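Local coordinates for putative type I restriction enzyme R protein (Bacteroides fragilis NCTC 9343, PDB 3EVY), which is probably the subunit of a type I restriction enzyme needed for DNA cleavage and ATP hydrolysis, represented here by a fragment of its C-terminal part, at residues R19-F31 against R48-R60. Numbering follows the deposited sequence.
Sequences RFNEMAAEFLSYF and RFVILFRAMLRLR
Met56 carries its methyl CE almost squarely over the centre of the Phe27 ring, 3.5 Å from the centroid and 9° off the normal, a CH-pi contact. Its SD, 4.3 Å from the same centroid, adds an oblique Met-aromatic contact. The unbranched, flexible methionine suits this place: a bend at its last torsion (chi3 -46°) folds CE over the ring, while the side chain as a whole sits among Phe20, Met23, Ala24 and Phe27. Phe27 is the reciprocal knob, seated among Phe49, Leu52, Phe53 and Met56; its flat ring offers a face to Met56 and an edge to Phe49, whose CE1 lies 3.6 Å from its CZ. Phe49 in turn directs its edge at the face of Phe31, the planes 83° apart, which completes an aromatic cluster.

Toward the other end, the branched tip of Leu59 lets CD2 reach both Phe20 CA and Met23 CE, the latter tightly at 3.3 Å. The Phe20 ring brings CZ to within 3.5 Å of Arg60 NH2, at the guanidinium edge. Arg60 is anchored by an NH1 salt bridge to Glu78 and an NH2 hydrogen bond to Ile76 O. Tyr84 meets Phe27 edge-to-face. Knobs-into-holes packing thus joins roughly antiparallel segments of helices 12-30 and 43-63 in the apolar core of the modelled, largely helical part.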
ATOM      1  N   ARG A  19      10.595   5.674  -0.960  1.00 44.94           N
ATOM      2  CA  ARG A  19       9.325   6.254  -0.579  1.00 44.94           C
ATOM      3  C   ARG A  19       8.211   5.179  -0.342  1.00 44.15           C
ATOM      4  O   ARG A  19       7.426   5.295   0.602  1.00 44.16           O
ATOM      5  CB  ARG A  19       8.781   7.189  -1.665  1.00 45.21           C
ATOM      6  CG  ARG A  19       9.266   8.619  -1.578  1.00 51.98           C
ATOM      7  CD  ARG A  19       8.998   9.421  -2.887  1.00 59.87           C
ATOM      8  NE  ARG A  19       7.559   9.623  -3.066  1.00 64.58           N
ATOM      9  CZ  ARG A  19       6.986   9.992  -4.207  1.00 66.82           C
ATOM     10  NH1 ARG A  19       7.730  10.244  -5.278  1.00 68.30           N
ATOM     11  NH2 ARG A  19       5.666  10.134  -4.261  1.00 69.97           N
ATOM     12  N   PHE A  20       8.082   4.214  -1.246  1.00 42.04           N
ATOM     13  CA  PHE A  20       6.973   3.207  -1.097  1.00 40.93           C
ATOM     14  C   PHE A  20       7.183   2.435   0.212  1.00 41.05           C
ATOM     15  O   PHE A  20       6.227   2.191   0.967  1.00 41.87           O
ATOM     16  CB  PHE A  20       6.942   2.175  -2.242  1.00 38.60           C
ATOM     17  CG  PHE A  20       5.839   1.148  -2.040  1.00 37.36           C
ATOM     18  CD1 PHE A  20       4.548   1.433  -2.415  1.00 33.39           C
ATOM     19  CD2 PHE A  20       6.068   0.012  -1.293  1.00 34.31           C
ATOM     20  CE1 PHE A  20       3.520   0.555  -2.117  1.00 35.43           C
ATOM     21  CE2 PHE A  20       5.041  -0.882  -1.032  1.00 36.09           C
ATOM     22  CZ  PHE A  20       3.793  -0.615  -1.441  1.00 34.54           C
ATOM     23  N   ASN A  21       8.443   2.079   0.475  1.00 40.14           N
ATOM     24  CA  ASN A  21       8.744   1.220   1.612  1.00 42.69           C
ATOM     25  C   ASN A  21       8.541   1.942   2.960  1.00 43.72           C
ATOM     26  O   ASN A  21       8.137   1.325   3.984  1.00 43.74           O
ATOM     27  CB  ASN A  21      10.130   0.586   1.491  1.00 40.91           C
ATOM     28  CG  ASN A  21      10.178  -0.525   0.463  1.00 41.57           C
ATOM     29  OD1 ASN A  21       9.118  -1.047   0.015  1.00 37.71           O
ATOM     30  ND2 ASN A  21      11.373  -0.934   0.109  1.00 39.05           N
ATOM     31  N   GLU A  22       8.833   3.235   2.975  1.00 45.37           N
ATOM     32  CA  GLU A  22       8.531   4.041   4.169  1.00 47.25           C
ATOM     33  C   GLU A  22       7.056   4.188   4.385  1.00 46.80           C
ATOM     34  O   GLU A  22       6.570   4.097   5.537  1.00 48.68           O
ATOM     35  CB  GLU A  22       9.217   5.420   4.093  1.00 48.03           C
ATOM     36  CG  GLU A  22      10.717   5.294   4.173  1.00 54.58           C
ATOM     37  CD  GLU A  22      11.472   6.591   3.744  1.00 64.92           C
ATOM     38  OE1 GLU A  22      10.803   7.624   3.403  1.00 68.54           O
ATOM     39  OE2 GLU A  22      12.742   6.550   3.736  1.00 65.43           O
ATOM     40  N   MET A  23       6.334   4.495   3.312  1.00 46.10           N
ATOM     41  CA  MET A  23       4.867   4.561   3.330  1.00 47.55           C
ATOM     42  C   MET A  23       4.288   3.227   3.805  1.00 47.07           C
ATOM     43  O   MET A  23       3.374   3.215   4.609  1.00 48.01           O
ATOM     44  CB  MET A  23       4.360   4.792   1.937  1.00 47.95           C
ATOM     45  CG  MET A  23       2.962   5.334   1.778  1.00 50.63           C
ATOM     46  SD  MET A  23       2.703   5.952   0.044  1.00 57.09           S
ATOM     47  CE  MET A  23       4.326   6.910   0.022  1.00 30.13           C
ATOM     48  N   ALA A  24       4.826   2.108   3.322  1.00 46.18           N
ATOM     49  CA  ALA A  24       4.262   0.799   3.678  1.00 45.47           C
ATOM     50  C   ALA A  24       4.436   0.470   5.179  1.00 45.77           C
ATOM     51  O   ALA A  24       3.530  -0.038   5.838  1.00 44.69           O
ATOM     52  CB  ALA A  24       4.926  -0.325   2.829  1.00 46.01           C
ATOM     53  N   ALA A  25       5.621   0.726   5.710  1.00 45.53           N
ATOM     54  CA  ALA A  25       5.914   0.370   7.110  1.00 46.68           C
ATOM     55  C   ALA A  25       5.064   1.231   7.998  1.00 47.91           C
ATOM     56  O   ALA A  25       4.663   0.806   9.087  1.00 49.21           O
ATOM     57  CB  ALA A  25       7.404   0.570   7.427  1.00 46.95           C
ATOM     58  N   GLU A  26       4.791   2.457   7.558  1.00 47.40           N
ATOM     59  CA  GLU A  26       3.841   3.274   8.271  1.00 48.49           C
ATOM     60  C   GLU A  26       2.410   2.770   8.134  1.00 47.88           C
ATOM     61  O   GLU A  26       1.718   2.632   9.129  1.00 48.11           O
ATOM     62  CB  GLU A  26       3.929   4.732   7.842  1.00 49.38           C
ATOM     63  CG  GLU A  26       5.237   5.398   8.398  1.00 55.18           C
ATOM     64  CD  GLU A  26       5.890   6.383   7.428  1.00 63.82           C
ATOM     65  OE1 GLU A  26       5.162   7.126   6.706  1.00 66.11           O
ATOM     66  OE2 GLU A  26       7.142   6.404   7.393  1.00 66.85           O
ATOM     67  N   PHE A  27       1.961   2.503   6.906  1.00 46.15           N
ATOM     68  CA  PHE A  27       0.654   1.838   6.676  1.00 42.54           C
ATOM     69  C   PHE A  27       0.475   0.586   7.578  1.00 40.83           C
ATOM     70  O   PHE A  27      -0.548   0.429   8.212  1.00 41.46           O
ATOM     71  CB  PHE A  27       0.555   1.393   5.213  1.00 41.69           C
ATOM     72  CG  PHE A  27      -0.701   0.614   4.894  1.00 39.29           C
ATOM     73  CD1 PHE A  27      -1.870   1.256   4.534  1.00 36.37           C
ATOM     74  CD2 PHE A  27      -0.691  -0.772   4.925  1.00 38.70           C
ATOM     75  CE1 PHE A  27      -3.061   0.501   4.237  1.00 39.13           C
ATOM     76  CE2 PHE A  27      -1.824  -1.512   4.623  1.00 37.91           C
ATOM     77  CZ  PHE A  27      -3.013  -0.880   4.291  1.00 37.91           C
ATOM     78  N   LEU A  28       1.444  -0.300   7.563  1.00 39.86           N
ATOM     79  CA  LEU A  28       1.418  -1.526   8.386  1.00 41.36           C
ATOM     80  C   LEU A  28       1.364  -1.270   9.912  1.00 42.72           C
ATOM     81  O   LEU A  28       0.828  -2.077  10.657  1.00 43.41           O
ATOM     82  CB  LEU A  28       2.571  -2.491   8.050  1.00 39.13           C
ATOM     83  CG  LEU A  28       2.492  -3.086   6.662  1.00 41.57           C
ATOM     84  CD1 LEU A  28       3.825  -3.772   6.266  1.00 40.40           C
ATOM     85  CD2 LEU A  28       1.268  -3.992   6.498  1.00 40.00           C
ATOM     86  N   SER A  29       1.900  -0.148  10.381  1.00 44.12           N
ATOM     87  CA  SER A  29       1.796   0.156  11.830  1.00 43.55           C
ATOM     88  C   SER A  29       0.374   0.581  12.204  1.00 43.52           C
ATOM     89  O   SER A  29       0.019   0.569  13.380  1.00 43.18           O
ATOM     90  CB  SER A  29       2.821   1.201  12.255  1.00 43.73           C
ATOM     91  OG  SER A  29       2.450   2.418  11.637  1.00 47.04           O
ATOM     92  N   TYR A  30      -0.444   0.945  11.214  1.00 42.84           N
ATOM     93  CA  TYR A  30      -1.845   1.266  11.445  1.00 41.64           C
ATOM     94  C   TYR A  30      -2.752   0.074  11.186  1.00 39.30           C
ATOM     95  O   TYR A  30      -3.725  -0.127  11.927  1.00 40.13           O
ATOM     96  CB  TYR A  30      -2.346   2.365  10.496  1.00 43.10           C
ATOM     97  CG  TYR A  30      -2.006   3.795  10.894  1.00 49.70           C
ATOM     98  CD1 TYR A  30      -2.793   4.509  11.840  1.00 54.34           C
ATOM     99  CD2 TYR A  30      -0.920   4.452  10.302  1.00 54.68           C
ATOM    100  CE1 TYR A  30      -2.486   5.836  12.199  1.00 56.66           C
ATOM    101  CE2 TYR A  30      -0.603   5.772  10.642  1.00 58.94           C
ATOM    102  CZ  TYR A  30      -1.389   6.460  11.584  1.00 61.26           C
ATOM    103  OH  TYR A  30      -1.034   7.766  11.894  1.00 65.82           O
ATOM    104  N   PHE A  31      -2.465  -0.704  10.141  1.00 37.80           N
ATOM    105  CA  PHE A  31      -3.332  -1.827   9.657  1.00 36.33           C
ATOM    106  C   PHE A  31      -2.451  -3.026   9.469  1.00 35.60           C
ATOM    107  O   PHE A  31      -2.012  -3.308   8.366  1.00 35.30           O
ATOM    108  CB  PHE A  31      -3.998  -1.444   8.337  1.00 36.38           C
ATOM    109  CG  PHE A  31      -4.658  -0.058   8.424  1.00 40.29           C
ATOM    110  CD1 PHE A  31      -5.782   0.148   9.220  1.00 41.28           C
ATOM    111  CD2 PHE A  31      -4.133   1.010   7.709  1.00 43.63           C
ATOM    112  CE1 PHE A  31      -6.320   1.440   9.344  1.00 44.47           C
ATOM    113  CE2 PHE A  31      -4.665   2.297   7.797  1.00 43.23           C
ATOM    114  CZ  PHE A  31      -5.762   2.518   8.600  1.00 43.99           C
ATOM    115  N   ARG A  48      -9.181   7.078   6.587  1.00 47.32           N
ATOM    116  CA  ARG A  48      -7.726   7.082   6.724  1.00 48.51           C
ATOM    117  C   ARG A  48      -7.139   5.913   5.901  1.00 48.51           C
ATOM    118  O   ARG A  48      -6.135   6.076   5.195  1.00 47.39           O
ATOM    119  CB  ARG A  48      -7.349   6.968   8.200  1.00 49.15           C
ATOM    120  CG  ARG A  48      -5.883   6.652   8.540  1.00 53.61           C
ATOM    121  CD  ARG A  48      -5.653   7.215   9.949  1.00 63.30           C
ATOM    122  NE  ARG A  48      -6.736   8.189  10.266  1.00 65.55           N
ATOM    123  CZ  ARG A  48      -6.879   8.810  11.436  1.00 67.76           C
ATOM    124  NH1 ARG A  48      -5.992   8.546  12.408  1.00 69.27           N
ATOM    125  NH2 ARG A  48      -7.889   9.689  11.643  1.00 64.92           N
ATOM    126  N   PHE A  49      -7.781   4.750   6.007  1.00 46.87           N
ATOM    127  CA  PHE A  49      -7.298   3.586   5.343  1.00 48.14           C
ATOM    128  C   PHE A  49      -7.401   3.764   3.830  1.00 48.04           C
ATOM    129  O   PHE A  49      -6.398   3.596   3.122  1.00 48.07           O
ATOM    130  CB  PHE A  49      -8.091   2.345   5.729  1.00 46.92           C
ATOM    131  CG  PHE A  49      -7.945   1.253   4.734  1.00 48.42           C
ATOM    132  CD1 PHE A  49      -6.761   0.496   4.693  1.00 45.63           C
ATOM    133  CD2 PHE A  49      -8.944   0.989   3.809  1.00 44.62           C
ATOM    134  CE1 PHE A  49      -6.598  -0.494   3.749  1.00 44.61           C
ATOM    135  CE2 PHE A  49      -8.790   0.005   2.919  1.00 48.25           C
ATOM    136  CZ  PHE A  49      -7.615  -0.751   2.867  1.00 43.74           C
ATOM    137  N   VAL A  50      -8.593   4.103   3.344  1.00 46.68           N
ATOM    138  CA  VAL A  50      -8.776   4.435   1.926  1.00 46.82           C
ATOM    139  C   VAL A  50      -7.730   5.431   1.369  1.00 46.68           C
ATOM    140  O   VAL A  50      -7.127   5.194   0.335  1.00 43.88           O
ATOM    141  CB  VAL A  50     -10.214   4.961   1.711  1.00 47.27           C
ATOM    142  CG1 VAL A  50     -10.407   5.508   0.279  1.00 48.23           C
ATOM    143  CG2 VAL A  50     -11.154   3.867   1.981  1.00 46.73           C
ATOM    144  N   ILE A  51      -7.486   6.536   2.089  1.00 46.19           N
ATOM    145  CA  ILE A  51      -6.553   7.560   1.629  1.00 45.67           C
ATOM    146  C   ILE A  51      -5.121   7.047   1.621  1.00 45.29           C
ATOM    147  O   ILE A  51      -4.390   7.226   0.650  1.00 44.07           O
ATOM    148  CB  ILE A  51      -6.744   8.821   2.501  1.00 47.19           C
ATOM    149  CG1 ILE A  51      -8.078   9.469   2.097  1.00 50.55           C
ATOM    150  CG2 ILE A  51      -5.595   9.786   2.332  1.00 45.73           C
ATOM    151  CD1 ILE A  51      -8.712  10.455   3.156  1.00 53.65           C
ATOM    152  N   LEU A  52      -4.733   6.324   2.671  1.00 43.18           N
ATOM    153  CA  LEU A  52      -3.427   5.753   2.713  1.00 43.23           C
ATOM    154  C   LEU A  52      -3.269   4.705   1.643  1.00 40.65           C
ATOM    155  O   LEU A  52      -2.212   4.587   1.025  1.00 39.86           O
ATOM    156  CB  LEU A  52      -3.083   5.116   4.097  1.00 43.69           C
ATOM    157  CG  LEU A  52      -2.755   6.062   5.275  1.00 48.14           C
ATOM    158  CD1 LEU A  52      -2.116   5.326   6.473  1.00 51.19           C
ATOM    159  CD2 LEU A  52      -1.836   7.195   4.833  1.00 49.99           C
ATOM    160  N   PHE A  53      -4.272   3.860   1.502  1.00 38.85           N
ATOM    161  CA  PHE A  53      -4.071   2.795   0.588  1.00 38.24           C
ATOM    162  C   PHE A  53      -4.052   3.359  -0.845  1.00 37.16           C
ATOM    163  O   PHE A  53      -3.333   2.858  -1.711  1.00 37.06           O
ATOM    164  CB  PHE A  53      -5.139   1.740   0.709  1.00 37.91           C
ATOM    165  CG  PHE A  53      -4.831   0.527  -0.154  1.00 39.89           C
ATOM    166  CD1 PHE A  53      -3.956  -0.464   0.317  1.00 39.07           C
ATOM    167  CD2 PHE A  53      -5.369   0.415  -1.430  1.00 41.18           C
ATOM    168  CE1 PHE A  53      -3.662  -1.584  -0.483  1.00 37.76           C
ATOM    169  CE2 PHE A  53      -5.041  -0.718  -2.253  1.00 38.03           C
ATOM    170  CZ  PHE A  53      -4.199  -1.683  -1.730  1.00 38.67           C
ATOM    171  N   ARG A  54      -4.901   4.338  -1.140  1.00 37.91           N
ATOM    172  CA  ARG A  54      -4.836   4.976  -2.515  1.00 39.21           C
ATOM    173  C   ARG A  54      -3.459   5.476  -2.883  1.00 39.03           C
ATOM    174  O   ARG A  54      -2.972   5.261  -3.987  1.00 41.25           O
ATOM    175  CB  ARG A  54      -5.824   6.143  -2.686  1.00 39.81           C
ATOM    176  CG  ARG A  54      -5.841   6.685  -4.159  1.00 43.42           C
ATOM    177  CD  ARG A  54      -6.929   7.712  -4.351  1.00 55.60           C
ATOM    178  NE  ARG A  54      -6.833   8.203  -5.722  1.00 60.05           N
ATOM    179  CZ  ARG A  54      -7.472   9.273  -6.187  1.00 61.35           C
ATOM    180  NH1 ARG A  54      -8.290   9.971  -5.402  1.00 60.14           N
ATOM    181  NH2 ARG A  54      -7.300   9.613  -7.458  1.00 62.14           N
ATOM    182  N   ALA A  55      -2.785   6.128  -1.966  1.00 38.89           N
ATOM    183  CA  ALA A  55      -1.429   6.632  -2.209  1.00 38.96           C
ATOM    184  C   ALA A  55      -0.393   5.538  -2.398  1.00 37.66           C
ATOM    185  O   ALA A  55       0.540   5.677  -3.183  1.00 35.93           O
ATOM    186  CB  ALA A  55      -0.939   7.592  -0.981  1.00 38.53           C
ATOM    187  N   MET A  56      -0.465   4.495  -1.578  1.00 36.98           N
ATOM    188  CA  MET A  56       0.418   3.295  -1.799  1.00 37.61           C
ATOM    189  C   MET A  56       0.103   2.664  -3.115  1.00 36.92           C
ATOM    190  O   MET A  56       1.011   2.279  -3.874  1.00 38.01           O
ATOM    191  CB  MET A  56       0.136   2.213  -0.677  1.00 36.11           C
ATOM    192  CG  MET A  56       0.919   2.402   0.675  1.00 40.19           C
ATOM    193  SD  MET A  56       1.053   0.768   1.482  1.00 36.91           S
ATOM    194  CE  MET A  56      -0.569   0.159   1.320  1.00 41.30           C
ATOM    195  N   LEU A  57      -1.192   2.510  -3.423  1.00 37.56           N
ATOM    196  CA  LEU A  57      -1.581   1.833  -4.660  1.00 36.23           C
ATOM    197  C   LEU A  57      -0.980   2.627  -5.918  1.00 37.85           C
ATOM    198  O   LEU A  57      -0.460   2.034  -6.869  1.00 34.18           O
ATOM    199  CB  LEU A  57      -3.124   1.686  -4.781  1.00 36.64           C
ATOM    200  CG  LEU A  57      -3.567   1.304  -6.227  1.00 37.61           C
ATOM    201  CD1 LEU A  57      -3.010  -0.144  -6.681  1.00 36.87           C
ATOM    202  CD2 LEU A  57      -5.115   1.328  -6.385  1.00 39.42           C
ATOM    203  N   ARG A  58      -1.046   3.947  -5.882  1.00 36.20           N
ATOM    204  CA  ARG A  58      -0.565   4.792  -7.008  1.00 37.11           C
ATOM    205  C   ARG A  58       0.939   4.709  -7.138  1.00 37.41           C
ATOM    206  O   ARG A  58       1.477   4.615  -8.272  1.00 38.50           O
ATOM    207  CB  ARG A  58      -1.023   6.249  -6.809  1.00 35.40           C
ATOM    208  CG  ARG A  58      -2.513   6.456  -7.091  1.00 35.97           C
ATOM    209  CD  ARG A  58      -3.018   7.871  -6.811  1.00 42.56           C
ATOM    210  NE  ARG A  58      -2.312   8.859  -7.642  1.00 44.71           N
ATOM    211  CZ  ARG A  58      -2.674   9.211  -8.881  1.00 48.15           C
ATOM    212  NH1 ARG A  58      -3.759   8.688  -9.467  1.00 42.90           N
ATOM    213  NH2 ARG A  58      -1.929  10.108  -9.538  1.00 51.19           N
ATOM    214  N   LEU A  59       1.629   4.633  -5.999  1.00 37.26           N
ATOM    215  CA  LEU A  59       3.067   4.609  -6.000  1.00 38.08           C
ATOM    216  C   LEU A  59       3.535   3.201  -6.438  1.00 36.97           C
ATOM    217  O   LEU A  59       4.519   3.026  -7.187  1.00 37.84           O
ATOM    218  CB  LEU A  59       3.590   4.966  -4.599  1.00 38.21           C
ATOM    219  CG  LEU A  59       5.072   5.010  -4.276  1.00 43.25           C
ATOM    220  CD1 LEU A  59       5.858   5.737  -5.382  1.00 48.03           C
ATOM    221  CD2 LEU A  59       5.266   5.792  -2.896  1.00 42.08           C
ATOM    222  N   ARG A  60       2.835   2.190  -5.979  1.00 37.10           N
ATOM    223  CA  ARG A  60       3.126   0.834  -6.433  1.00 36.14           C
ATOM    224  C   ARG A  60       2.972   0.739  -7.969  1.00 36.20           C
ATOM    225  O   ARG A  60       3.789   0.146  -8.637  1.00 35.78           O
ATOM    226  CB  ARG A  60       2.245  -0.172  -5.770  1.00 34.94           C
ATOM    227  CG  ARG A  60       2.701  -1.622  -5.938  1.00 39.18           C
ATOM    228  CD  ARG A  60       2.570  -2.318  -4.623  1.00 38.68           C
ATOM    229  NE  ARG A  60       2.914  -3.703  -4.721  1.00 42.89           N
ATOM    230  CZ  ARG A  60       3.436  -4.436  -3.757  1.00 40.09           C
ATOM    231  NH1 ARG A  60       3.741  -5.676  -4.020  1.00 42.01           N
ATOM    232  NH2 ARG A  60       3.746  -3.918  -2.578  1.00 38.05           N
TER